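Local coordinates for effector EagT6 (Pseudomonas aeruginosa, PDB 1TU1), which is essential for delivering the toxin Tse6 to target cells, acting as a homodimer in the loading of Tse6 onto VgrG1a, at the interface of chains A and B. Coordinates in Å, arbitrary orientation; residue numbers count along the deposited sequence, not the author numbering. Chains: chain A/B, hypothetical protein PA0094.

The interface of chains A and B. Residues chain A 6, 8, 10, 13; chain B 25, 42, 44, 114.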
ATOM      1  N   TYR A   6       3.742  -3.458  13.248  1.00 27.29           N
ATOM      2  CA  TYR A   6       3.769  -2.806  11.950  1.00 24.56           C
ATOM      3  C   TYR A   6       3.013  -1.473  12.029  1.00 24.60           C
ATOM      4  O   TYR A   6       1.882  -1.413  12.496  1.00 22.03           O
ATOM      5  CB  TYR A   6       3.109  -3.713  10.926  1.00 24.32           C
ATOM      6  CG  TYR A   6       3.149  -3.150   9.546  1.00 22.32           C
ATOM      7  CD1 TYR A   6       4.269  -3.325   8.739  1.00 19.82           C
ATOM      8  CD2 TYR A   6       2.060  -2.418   9.029  1.00 21.56           C
ATOM      9  CE1 TYR A   6       4.316  -2.791   7.469  1.00 18.22           C
ATOM     10  CE2 TYR A   6       2.102  -1.900   7.753  1.00 19.82           C
ATOM     11  CZ  TYR A   6       3.234  -2.072   6.981  1.00 19.76           C
ATOM     12  OH  TYR A   6       3.276  -1.547   5.707  1.00 18.54           O
ATOM     13  N   LEU A   8       1.326   1.856  10.339  1.00 22.45           N
ATOM     14  CA  LEU A   8       0.745   2.598   9.228  1.00 21.82           C
ATOM     15  C   LEU A   8       0.196   3.943   9.741  1.00 22.06           C
ATOM     16  O   LEU A   8       0.290   4.257  10.924  1.00 22.03           O
ATOM     17  CB  LEU A   8      -0.316   1.779   8.492  1.00 21.22           C
ATOM     18  CG  LEU A   8      -1.467   1.131   9.260  1.00 20.50           C
ATOM     19  CD1 LEU A   8      -2.681   0.994   8.369  1.00 20.71           C
ATOM     20  CD2 LEU A   8      -1.079  -0.226   9.813  1.00 22.13           C
ATOM     21  N   GLU A  10      -2.705   5.223   9.974  1.00 22.62           N
ATOM     22  CA  GLU A  10      -3.997   5.188  10.652  1.00 23.00           C
ATOM     23  C   GLU A  10      -4.061   4.253  11.833  1.00 23.46           C
ATOM     24  O   GLU A  10      -5.051   4.273  12.574  1.00 23.32           O
ATOM     25  CB  GLU A  10      -5.071   4.765   9.653  1.00 22.64           C
ATOM     26  CG  GLU A  10      -5.155   5.698   8.458  1.00 22.71           C
ATOM     27  CD  GLU A  10      -4.257   5.275   7.305  1.00 24.55           C
ATOM     28  OE1 GLU A  10      -3.363   4.399   7.513  1.00 20.75           O
ATOM     29  OE2 GLU A  10      -4.433   5.833   6.208  1.00 24.28           O
ATOM     30  N   LEU A  13      -0.464  -2.519  14.149  1.00 22.15           N
ATOM     31  CA  LEU A  13      -0.887  -3.882  14.452  1.00 22.35           C
ATOM     32  C   LEU A  13       0.298  -4.824  14.399  1.00 22.78           C
ATOM     33  O   LEU A  13       1.314  -4.499  13.796  1.00 22.20           O
ATOM     34  CB  LEU A  13      -1.981  -4.362  13.511  1.00 22.30           C
ATOM     35  CG  LEU A  13      -1.627  -4.785  12.070  1.00 23.34           C
ATOM     36  CD1 LEU A  13      -2.820  -5.447  11.438  1.00 23.94           C
ATOM     37  CD2 LEU A  13      -1.175  -3.577  11.267  1.00 24.56           C
TER
ATOM     38  N   ASN B  25      -2.009  -1.377   2.124  1.00 18.59           N
ATOM     39  CA  ASN B  25      -1.102  -2.364   2.708  1.00 18.86           C
ATOM     40  C   ASN B  25      -1.542  -3.758   2.293  1.00 19.34           C
ATOM     41  O   ASN B  25      -2.754  -4.073   2.271  1.00 18.25           O
ATOM     42  CB  ASN B  25      -1.012  -2.210   4.217  1.00 18.03           C
ATOM     43  CG  ASN B  25      -0.587  -0.818   4.629  1.00 20.59           C
ATOM     44  OD1 ASN B  25       0.615  -0.470   4.668  1.00 23.41           O
ATOM     45  ND2 ASN B  25      -1.570   0.007   4.924  1.00 15.74           N
ATOM     46  N   ILE B  42      -5.112  -3.951   3.802  1.00 18.57           N
ATOM     47  CA  ILE B  42      -5.663  -2.820   4.528  1.00 19.25           C
ATOM     48  C   ILE B  42      -5.838  -1.709   3.518  1.00 19.36           C
ATOM     49  O   ILE B  42      -4.862  -1.271   2.876  1.00 19.94           O
ATOM     50  CB  ILE B  42      -4.745  -2.337   5.652  1.00 19.12           C
ATOM     51  CG1 ILE B  42      -4.309  -3.496   6.561  1.00 19.11           C
ATOM     52  CG2 ILE B  42      -5.410  -1.192   6.460  1.00 21.18           C
ATOM     53  CD1 ILE B  42      -3.327  -3.053   7.650  1.00 22.18           C
ATOM     54  N   ARG B  44      -8.394   2.038   2.439  1.00 20.64           N
ATOM     55  CA  ARG B  44      -9.048   3.215   3.026  1.00 21.28           C
ATOM     56  C   ARG B  44     -10.212   3.606   2.137  1.00 21.91           C
ATOM     57  O   ARG B  44     -10.110   3.511   0.926  1.00 21.27           O
ATOM     58  CB  ARG B  44      -8.095   4.398   3.085  1.00 21.49           C
ATOM     59  CG  ARG B  44      -6.965   4.253   4.103  1.00 22.03           C
ATOM     60  CD  ARG B  44      -5.818   3.391   3.548  1.00 22.15           C
ATOM     61  NE  ARG B  44      -4.626   3.457   4.376  1.00 22.91           N
ATOM     62  CZ  ARG B  44      -3.684   2.519   4.399  1.00 21.77           C
ATOM     63  NH1 ARG B  44      -3.779   1.431   3.635  1.00 21.74           N
ATOM     64  NH2 ARG B  44      -2.668   2.673   5.212  1.00 21.13           N
ATOM     65  N   LEU B 114     -11.198   2.614   7.668  1.00 19.65           N
ATOM     66  CA  LEU B 114     -10.089   1.666   7.495  1.00 20.32           C
ATOM     67  C   LEU B 114     -10.702   0.297   7.309  1.00 20.39           C
ATOM     68  O   LEU B 114     -11.498  -0.147   8.134  1.00 20.99           O
ATOM     69  CB  LEU B 114      -9.159   1.734   8.707  1.00 21.08           C
ATOM     70  CG  LEU B 114      -7.763   1.082   8.624  1.00 24.28           C
ATOM     71  CD1 LEU B 114      -6.915   1.844   7.622  1.00 27.02           C
ATOM     72  CD2 LEU B 114      -7.091   1.089  10.011  1.00 25.82           C
TER
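A:Tyr6, in strand 3-7, and A:Glu10, in the loop by which the chain doubles back into strand 11-16, meet B:Asn25 and B:Arg44 from strands 25-29 and 38-45; A:Tyr6, B:Asn25 and B:Arg44 have extended backbones, while A:Glu10 has a psi near zero and turns the chain. B:Arg44 grips the carboxylate of A:Glu10 side-on, with one nitrogen to each oxygen. Its NE lies 3.0 Å from OE2 of A:Glu10 in a nearly straight hydrogen bond (175° at H), in the guanidinium plane but from above the carboxylate. The salt bridge from B:Arg44 NH2 to A:Glu10 OE1, also 3.0 Å, is more bent, meets OE1 on its syn side and is tilted from both planes; the two flat groups stand 61° apart. The bend at chi2 of A:Glu10 turns its carboxylate to the NE/NH2 edge of the guanidinium, while its CB packs 4.0 Å from CD1 of B:Leu114. CD1 of A:Leu8 touches both B:Arg44 NH2 (3.6 Å) and CG2 of B:Ile42 (4.0 Å), with ND2 of B:Asn25 nearby. At the other end the phenol OH of A:Tyr6 donates to OD1 of B:Asn25 at 3.1 Å, tilted from the carbonyl plane; ring and amide stand almost perpendicular, and OD1 lies at the ring edge. With CG of A:Tyr6 anti to the backbone N (chi1 -177°), the hydroxyl end of the ring extends to B:Asn25. Polar contacts thus flank a leucine-isoleucine contact, and with its two-fold twin this patch helps hold together the homodimer that binds Tse6.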